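Local coordinates for mandelate racemase/muconate lactonizing enzyme family protein (Sorangium cellulosum, PDB 3S5S) that is of unknown function but belongs to the enolase superfamily, in which a smaller N-terminal domain is joined to a beta/alpha barrel, at residues 230-234 with 258-264; 251-257 with 282-287. All blocks are in the same frame, centred on the assembly; numbering follows the deposited sequence.

Contact 1 of 2, residues 230-234 with 258-264. With SO4 (sulfate ion), chain D.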
ATOM      1  N   TRP A 230     -18.521  18.816   6.565  1.00 43.60           N
ATOM      2  CA  TRP A 230     -18.669  17.364   6.672  1.00 43.69           C
ATOM      3  C   TRP A 230     -20.136  16.965   6.728  1.00 45.33           C
ATOM      4  O   TRP A 230     -20.497  15.902   6.220  1.00 44.44           O
ATOM      5  CB  TRP A 230     -17.908  16.807   7.878  1.00 43.35           C
ATOM      6  CG  TRP A 230     -16.462  16.715   7.594  1.00 45.28           C
ATOM      7  CD1 TRP A 230     -15.536  17.715   7.701  1.00 46.92           C
ATOM      8  CD2 TRP A 230     -15.753  15.557   7.104  1.00 45.72           C
ATOM      9  NE1 TRP A 230     -14.299  17.249   7.321  1.00 46.02           N
ATOM     10  CE2 TRP A 230     -14.407  15.937   6.937  1.00 45.21           C
ATOM     11  CE3 TRP A 230     -16.134  14.236   6.794  1.00 44.18           C
ATOM     12  CZ2 TRP A 230     -13.423  15.037   6.480  1.00 47.39           C
ATOM     13  CZ3 TRP A 230     -15.173  13.347   6.335  1.00 43.23           C
ATOM     14  CH2 TRP A 230     -13.827  13.748   6.182  1.00 45.28           C
ATOM     15  N   ASP A 231     -20.968  17.816   7.338  1.00 47.59           N
ATOM     16  CA  ASP A 231     -22.410  17.557   7.472  1.00 49.78           C
ATOM     17  C   ASP A 231     -23.089  17.566   6.094  1.00 49.32           C
ATOM     18  O   ASP A 231     -23.998  16.767   5.819  1.00 49.83           O
ATOM     19  CB  ASP A 231     -23.057  18.589   8.433  1.00 52.04           C
ATOM     20  CG  ASP A 231     -22.216  18.812   9.709  1.00 54.79           C
ATOM     21  OD1 ASP A 231     -21.391  17.926  10.036  1.00 55.36           O
ATOM     22  OD2 ASP A 231     -22.359  19.865  10.383  1.00 57.04           O
ATOM     23  N   GLY A 232     -22.633  18.483   5.244  1.00 48.29           N
ATOM     24  CA  GLY A 232     -23.159  18.640   3.905  1.00 47.51           C
ATOM     25  C   GLY A 232     -22.801  17.460   3.024  1.00 45.13           C
ATOM     26  O   GLY A 232     -23.645  16.979   2.265  1.00 45.82           O
ATOM     27  N   MET A 233     -21.553  17.005   3.114  1.00 42.69           N
ATOM     28  CA  MET A 233     -21.129  15.775   2.429  1.00 40.69           C
ATOM     29  C   MET A 233     -21.961  14.557   2.904  1.00 41.29           C
ATOM     30  O   MET A 233     -22.443  13.785   2.094  1.00 40.57           O
ATOM     31  CB  MET A 233     -19.623  15.525   2.590  1.00 38.01           C
ATOM     32  CG  MET A 233     -18.724  16.448   1.797  1.00 34.78           C
ATOM     33  SD  MET A 233     -18.967  16.371   0.019  1.00 28.73           S
ATOM     34  CE  MET A 233     -17.760  15.228  -0.560  1.00 26.98           C
ATOM     35  N   LYS A 234     -22.131  14.417   4.211  1.00 43.23           N
ATOM     36  CA  LYS A 234     -22.964  13.388   4.796  1.00 45.75           C
ATOM     37  C   LYS A 234     -24.377  13.486   4.227  1.00 48.46           C
ATOM     38  O   LYS A 234     -25.001  12.468   3.901  1.00 48.96           O
ATOM     39  CB  LYS A 234     -23.078  13.574   6.313  1.00 47.36           C
ATOM     40  CG  LYS A 234     -22.096  12.821   7.226  1.00 47.53           C
ATOM     41  CD  LYS A 234     -22.788  12.636   8.643  1.00 52.82           C
ATOM     42  CE  LYS A 234     -21.824  12.422   9.828  1.00 53.13           C
ATOM     43  NZ  LYS A 234     -20.497  13.091   9.593  1.00 52.93           N
ATOM     44  N   ARG A 258     -12.030   8.409   7.554  1.00 37.61           N
ATOM     45  CA  ARG A 258     -13.089   9.222   8.196  1.00 39.24           C
ATOM     46  C   ARG A 258     -14.265   9.344   7.231  1.00 38.20           C
ATOM     47  O   ARG A 258     -15.407   9.165   7.621  1.00 39.68           O
ATOM     48  CB  ARG A 258     -12.582  10.603   8.620  1.00 39.43           C
ATOM     49  CG  ARG A 258     -13.690  11.600   8.833  1.00 44.41           C
ATOM     50  CD  ARG A 258     -13.392  12.611   9.937  1.00 53.07           C
ATOM     51  NE  ARG A 258     -12.407  13.611   9.537  1.00 56.23           N
ATOM     52  CZ  ARG A 258     -12.553  14.928   9.696  1.00 60.06           C
ATOM     53  NH1 ARG A 258     -13.663  15.436  10.258  1.00 59.42           N
ATOM     54  NH2 ARG A 258     -11.573  15.737   9.285  1.00 59.66           N
ATOM     55  N   VAL A 259     -13.962   9.640   5.974  1.00 36.37           N
ATOM     56  CA  VAL A 259     -14.963   9.685   4.906  1.00 35.99           C
ATOM     57  C   VAL A 259     -15.797   8.399   4.876  1.00 35.86           C
ATOM     58  O   VAL A 259     -17.009   8.476   4.707  1.00 36.55           O
ATOM     59  CB  VAL A 259     -14.313   9.988   3.520  1.00 34.73           C
ATOM     60  CG1 VAL A 259     -15.044   9.297   2.359  1.00 34.35           C
ATOM     61  CG2 VAL A 259     -14.266  11.468   3.286  1.00 34.42           C
ATOM     62  N   ALA A 260     -15.153   7.240   5.056  1.00 34.96           N
ATOM     63  CA  ALA A 260     -15.890   5.966   5.112  1.00 36.15           C
ATOM     64  C   ALA A 260     -16.797   5.951   6.313  1.00 37.49           C
ATOM     65  O   ALA A 260     -18.002   5.911   6.147  1.00 38.20           O
ATOM     66  CB  ALA A 260     -14.958   4.736   5.133  1.00 35.64           C
ATOM     67  N   ALA A 261     -16.210   6.024   7.508  1.00 37.87           N
ATOM     68  CA  ALA A 261     -16.954   5.893   8.795  1.00 39.96           C
ATOM     69  C   ALA A 261     -18.124   6.875   8.965  1.00 41.13           C
ATOM     70  O   ALA A 261     -19.130   6.554   9.584  1.00 41.56           O
ATOM     71  CB  ALA A 261     -16.008   6.027   9.965  1.00 39.78           C
ATOM     72  N   GLU A 262     -17.968   8.078   8.420  1.00 41.16           N
ATOM     73  CA  GLU A 262     -18.996   9.119   8.537  1.00 42.61           C
ATOM     74  C   GLU A 262     -20.030   9.102   7.372  1.00 41.24           C
ATOM     75  O   GLU A 262     -21.025   9.841   7.388  1.00 42.15           O
ATOM     76  CB  GLU A 262     -18.335  10.492   8.753  1.00 42.57           C
ATOM     77  CG  GLU A 262     -17.955  10.730  10.237  1.00 48.60           C
ATOM     78  CD  GLU A 262     -17.224  12.062  10.486  1.00 55.48           C
ATOM     79  OE1 GLU A 262     -17.695  13.135  10.016  1.00 56.18           O
ATOM     80  OE2 GLU A 262     -16.167  12.033  11.169  1.00 58.64           O
ATOM     81  N   ARG A 263     -19.811   8.206   6.417  1.00 38.83           N
ATOM     82  CA  ARG A 263     -20.603   8.103   5.184  1.00 37.99           C
ATOM     83  C   ARG A 263     -20.718   9.410   4.452  1.00 36.90           C
ATOM     84  O   ARG A 263     -21.848   9.781   4.102  1.00 37.78           O
ATOM     85  CB  ARG A 263     -22.017   7.603   5.444  1.00 39.55           C
ATOM     86  CG  ARG A 263     -22.138   6.184   5.812  1.00 42.12           C
ATOM     87  CD  ARG A 263     -23.625   5.899   5.927  1.00 52.28           C
ATOM     88  NE  ARG A 263     -23.892   4.717   6.738  1.00 56.88           N
ATOM     89  CZ  ARG A 263     -23.974   3.486   6.253  1.00 58.07           C
ATOM     90  NH1 ARG A 263     -23.826   3.276   4.946  1.00 56.10           N
ATOM     91  NH2 ARG A 263     -24.211   2.475   7.082  1.00 59.30           N
ATOM     92  N   ALA A 264     -19.572  10.076   4.228  1.00 34.24           N
ATOM     93  CA  ALA A 264     -19.482  11.409   3.607  1.00 33.73           C
ATOM     94  C   ALA A 264     -19.343  11.381   2.079  1.00 32.80           C
ATOM     95  O   ALA A 264     -19.448  12.434   1.415  1.00 32.88           O
ATOM     96  CB  ALA A 264     -18.309  12.229   4.226  1.00 32.25           C
TER
HETATM   97  S   SO4 D 391     -23.501   4.291  10.440  1.00 62.20           S
HETATM   98  O1  SO4 D 391     -23.412   5.718  10.853  1.00 60.17           O
HETATM   99  O2  SO4 D 391     -24.688   4.189   9.561  1.00 60.64           O
HETATM  100  O3  SO4 D 391     -22.282   3.853   9.742  1.00 58.66           O
HETATM  101  O4  SO4 D 391     -23.621   3.407  11.613  1.00 60.51           O
HETATM  102  O   HOH W   1     -24.455   9.984   4.510  1.00 39.48           O
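Trp230, lying flat under the guanidinium of Arg258, is at the heart of a mixed apolar and charged contact between two neighbouring helices on the outside of the barrel: the first turn of helix 230-239 meets the last turn of helix 253-261 and the residues just after it. The guanidinium and indole planes are 19° apart, and Arg258 CZ sits 3.8 Å from the centroid of the six-membered ring of Trp230, a cation-pi stack over the face. The chain of Arg258 leaves with CG opposite its own backbone N (chi1 160°), then bends twice. That carries CG across the CZ3-CH2 end of the indole and CD above the ring, where it makes a CH-pi contact, before the guanidinium settles over CZ2 and CE2.

Below this stack the interface turns apolar. Val259 CG2 lies 3.7 Å from Trp230 CZ3, while Ala264 CB touches both Trp230 CE3 and Met233 CB. Strand 244-246, which joins the two helices in the beta/alpha order of the barrel, lies beneath: Met233 rests on Val244 and Val259 on Ala246.

At the outer margin Lys234 and Glu262 form a salt bridge, NZ to OE1 2.8 Å, though as a hydrogen bond it is weak. The lysine chain runs alongside the Glu262 carbonyl, with Lys234 CG 3.2 Å from Glu262 O.

Helix 253-261 closes in a Schellman motif. Arg263 takes a positive phi of 52°, Arg263 N bonds to Ala260 O, and Ala264 N bonds back to Val259 O at 3.1 Å. One water donates to Arg263 O and Lys234 O, bridging the backbones. The Arg263 side chain leads away, its NE and NH2 both donating, near the guanidinium plane, to O2 of a sulfate ion, probably picked up from the crystallisation liquor.

Contact 2 of 2, residues 251-257 with 282-287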
ATOM      1  N   ALA A 251      -7.558  13.873   1.349  1.00 29.07           N
ATOM      2  CA  ALA A 251      -6.175  14.225   1.039  1.00 29.89           C
ATOM      3  C   ALA A 251      -5.192  13.290   1.746  1.00 30.71           C
ATOM      4  O   ALA A 251      -4.004  13.233   1.359  1.00 30.90           O
ATOM      5  CB  ALA A 251      -5.894  15.701   1.401  1.00 30.61           C
ATOM      6  N   SER A 252      -5.669  12.584   2.788  1.00 31.43           N
ATOM      7  CA  SER A 252      -4.867  11.530   3.418  1.00 31.61           C
ATOM      8  C   SER A 252      -5.667  10.255   3.642  1.00 31.97           C
ATOM      9  O   SER A 252      -6.901  10.284   3.669  1.00 33.17           O
ATOM     10  CB  SER A 252      -4.295  12.012   4.750  1.00 32.11           C
ATOM     11  OG  SER A 252      -5.323  12.333   5.666  1.00 34.93           O
ATOM     12  N   ALA A 253      -4.952   9.155   3.848  1.00 31.52           N
ATOM     13  CA  ALA A 253      -5.563   7.855   4.121  1.00 31.79           C
ATOM     14  C   ALA A 253      -6.421   7.955   5.325  1.00 32.90           C
ATOM     15  O   ALA A 253      -7.497   7.347   5.383  1.00 33.91           O
ATOM     16  CB  ALA A 253      -4.511   6.803   4.338  1.00 32.08           C
ATOM     17  N   GLU A 254      -5.948   8.741   6.275  1.00 32.79           N
ATOM     18  CA  GLU A 254      -6.728   9.159   7.408  1.00 34.95           C
ATOM     19  C   GLU A 254      -8.042   9.840   7.061  1.00 34.72           C
ATOM     20  O   GLU A 254      -9.041   9.538   7.677  1.00 35.19           O
ATOM     21  CB  GLU A 254      -5.913  10.152   8.219  1.00 37.17           C
ATOM     22  CG  GLU A 254      -5.366   9.677   9.520  1.00 41.62           C
ATOM     23  CD  GLU A 254      -5.093  10.872  10.438  1.00 51.12           C
ATOM     24  OE1 GLU A 254      -5.939  11.160  11.331  1.00 51.95           O
ATOM     25  OE2 GLU A 254      -4.043  11.552  10.227  1.00 52.82           O
ATOM     26  N   ASP A 255      -8.042  10.788   6.120  1.00 34.41           N
ATOM     27  CA  ASP A 255      -9.305  11.424   5.727  1.00 35.47           C
ATOM     28  C   ASP A 255     -10.235  10.337   5.181  1.00 35.16           C
ATOM     29  O   ASP A 255     -11.438  10.366   5.450  1.00 35.29           O
ATOM     30  CB  ASP A 255      -9.166  12.467   4.590  1.00 35.36           C
ATOM     31  CG  ASP A 255      -8.277  13.657   4.929  1.00 37.69           C
ATOM     32  OD1 ASP A 255      -8.207  14.082   6.110  1.00 39.00           O
ATOM     33  OD2 ASP A 255      -7.638  14.168   3.958  1.00 38.90           O
ATOM     34  N   VAL A 256      -9.673   9.416   4.388  1.00 33.66           N
ATOM     35  CA  VAL A 256     -10.452   8.327   3.761  1.00 33.90           C
ATOM     36  C   VAL A 256     -11.128   7.423   4.787  1.00 34.49           C
ATOM     37  O   VAL A 256     -12.335   7.223   4.733  1.00 35.45           O
ATOM     38  CB  VAL A 256      -9.603   7.519   2.761  1.00 33.22           C
ATOM     39  CG1 VAL A 256     -10.398   6.372   2.167  1.00 33.60           C
ATOM     40  CG2 VAL A 256      -9.100   8.437   1.665  1.00 32.73           C
ATOM     41  N   LEU A 257     -10.386   6.927   5.766  1.00 34.78           N
ATOM     42  CA  LEU A 257     -11.036   6.295   6.907  1.00 35.97           C
ATOM     43  C   LEU A 257     -12.195   7.090   7.476  1.00 37.38           C
ATOM     44  O   LEU A 257     -13.221   6.521   7.901  1.00 38.28           O
ATOM     45  CB  LEU A 257     -10.052   6.075   8.035  1.00 37.02           C
ATOM     46  CG  LEU A 257      -9.396   4.720   8.241  1.00 38.17           C
ATOM     47  CD1 LEU A 257      -8.983   4.677   9.684  1.00 39.89           C
ATOM     48  CD2 LEU A 257     -10.380   3.611   7.953  1.00 39.19           C
ATOM     49  N   ASP A 282      -1.534   4.123  -0.044  1.00 23.97           N
ATOM     50  CA  ASP A 282      -2.212   3.830   1.227  1.00 25.27           C
ATOM     51  C   ASP A 282      -3.705   4.136   1.092  1.00 25.26           C
ATOM     52  O   ASP A 282      -4.546   3.328   1.528  1.00 28.12           O
ATOM     53  CB  ASP A 282      -1.560   4.581   2.409  1.00 25.92           C
ATOM     54  CG  ASP A 282      -0.192   3.958   2.852  1.00 31.78           C
ATOM     55  OD1 ASP A 282       0.122   2.824   2.409  1.00 37.90           O
ATOM     56  OD2 ASP A 282       0.597   4.581   3.642  1.00 37.10           O
ATOM     57  N   ILE A 283      -4.044   5.268   0.471  1.00 23.60           N
ATOM     58  CA  ILE A 283      -5.429   5.663   0.259  1.00 22.67           C
ATOM     59  C   ILE A 283      -6.199   4.644  -0.589  1.00 22.27           C
ATOM     60  O   ILE A 283      -7.300   4.291  -0.258  1.00 22.98           O
ATOM     61  CB  ILE A 283      -5.528   7.056  -0.450  1.00 23.23           C
ATOM     62  CG1 ILE A 283      -5.118   8.188   0.465  1.00 21.31           C
ATOM     63  CG2 ILE A 283      -6.921   7.330  -1.009  1.00 19.85           C
ATOM     64  CD1 ILE A 283      -4.747   9.405  -0.394  1.00 19.31           C
ATOM     65  N   ALA A 284      -5.647   4.220  -1.710  1.00 21.25           N
ATOM     66  CA  ALA A 284      -6.263   3.139  -2.487  1.00 21.03           C
ATOM     67  C   ALA A 284      -6.594   1.902  -1.618  1.00 21.76           C
ATOM     68  O   ALA A 284      -7.693   1.346  -1.691  1.00 23.66           O
ATOM     69  CB  ALA A 284      -5.342   2.750  -3.618  1.00 19.48           C
ATOM     70  N   ALA A 285      -5.658   1.471  -0.782  1.00 21.82           N
ATOM     71  CA  ALA A 285      -5.888   0.255   0.023  1.00 22.75           C
ATOM     72  C   ALA A 285      -6.936   0.491   1.076  1.00 23.96           C
ATOM     73  O   ALA A 285      -7.756  -0.384   1.321  1.00 25.87           O
ATOM     74  CB  ALA A 285      -4.593  -0.233   0.698  1.00 22.19           C
ATOM     75  N   VAL A 286      -6.903   1.659   1.729  1.00 24.21           N
ATOM     76  CA  VAL A 286      -7.900   1.972   2.747  1.00 24.06           C
ATOM     77  C   VAL A 286      -9.240   2.087   2.052  1.00 24.26           C
ATOM     78  O   VAL A 286     -10.264   1.615   2.590  1.00 25.75           O
ATOM     79  CB  VAL A 286      -7.555   3.274   3.526  1.00 24.27           C
ATOM     80  CG1 VAL A 286      -8.717   3.769   4.354  1.00 24.58           C
ATOM     81  CG2 VAL A 286      -6.371   3.026   4.429  1.00 24.68           C
ATOM     82  N   ALA A 287      -9.241   2.638   0.838  1.00 22.27           N
ATOM     83  CA  ALA A 287     -10.506   2.854   0.153  1.00 23.59           C
ATOM     84  C   ALA A 287     -11.178   1.537  -0.276  1.00 24.52           C
ATOM     85  O   ALA A 287     -12.363   1.377  -0.082  1.00 25.95           O
ATOM     86  CB  ALA A 287     -10.346   3.811  -0.998  1.00 22.34           C
TER
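With its CG1 trans to the backbone N (chi1 178°), Val256 spreads its two methyls over different residues of the neighbouring helix: CG1 packs on Val286 CG1 and on Ala287, while CG2 meets Ile283 CG2 at 3.6 Å. Ile283 has its CG1 arm trans to the carbonyl carbon (chi1 -71°), which lays that arm against the opening of helix 253-261, with CG1 3.5 Å from Ala253 N. Val286 CG1 touches both Val256 and Leu257, reaching Val256 CG1 at 3.8 Å and Leu257 CD2 at 4.0 Å, and its CG2 touches the methyl of Ala253.

The axes of 253-257 and 282-287 run nearly parallel, 16° apart and 8.8 Å at closest approach, as expected of successive helices in a beta/alpha barrel. Strand 267-270 lies between them in the chain and supplies the inner floor: Val256 and Ile283 both rest on Val268. No hydrogen bond crosses this interface.

Helix 253-261 starts with a capping box. Ser252 OG accepts from Asp255 N at 3.2 Å, and Asp255 OD2 accepts in return from Ser252 N at 2.8 Å. That same oxygen also takes Ala251 N on its anti lone pair and forms a salt bridge with Arg227, so three partners converge on this one oxygen.

The second subunit packs against part of this contact. Its Leu257 packs against Leu257 here, its Ala289 lies on Val286, and its Arg288 forms a salt bridge with Asp282.

Helix 253-261 serves both contacts, its opening turns in contact 2 and its closing turn in contact 1, so that the three successive helices 230-239, 253-261 and 272-289 are joined side by side around the barrel. The centres of the two contacts are about 13 Å apart, and they meet directly where Trp230 CH2 packs 4.2 Å from Asp255 O. Contact 2 lies nearer the middle of the chain, its centre about 15 Å from the chain centre against 22 Å for contact 1. It also borders the second subunit, which does not touch contact 1; the sulfate belongs to contact 1 alone.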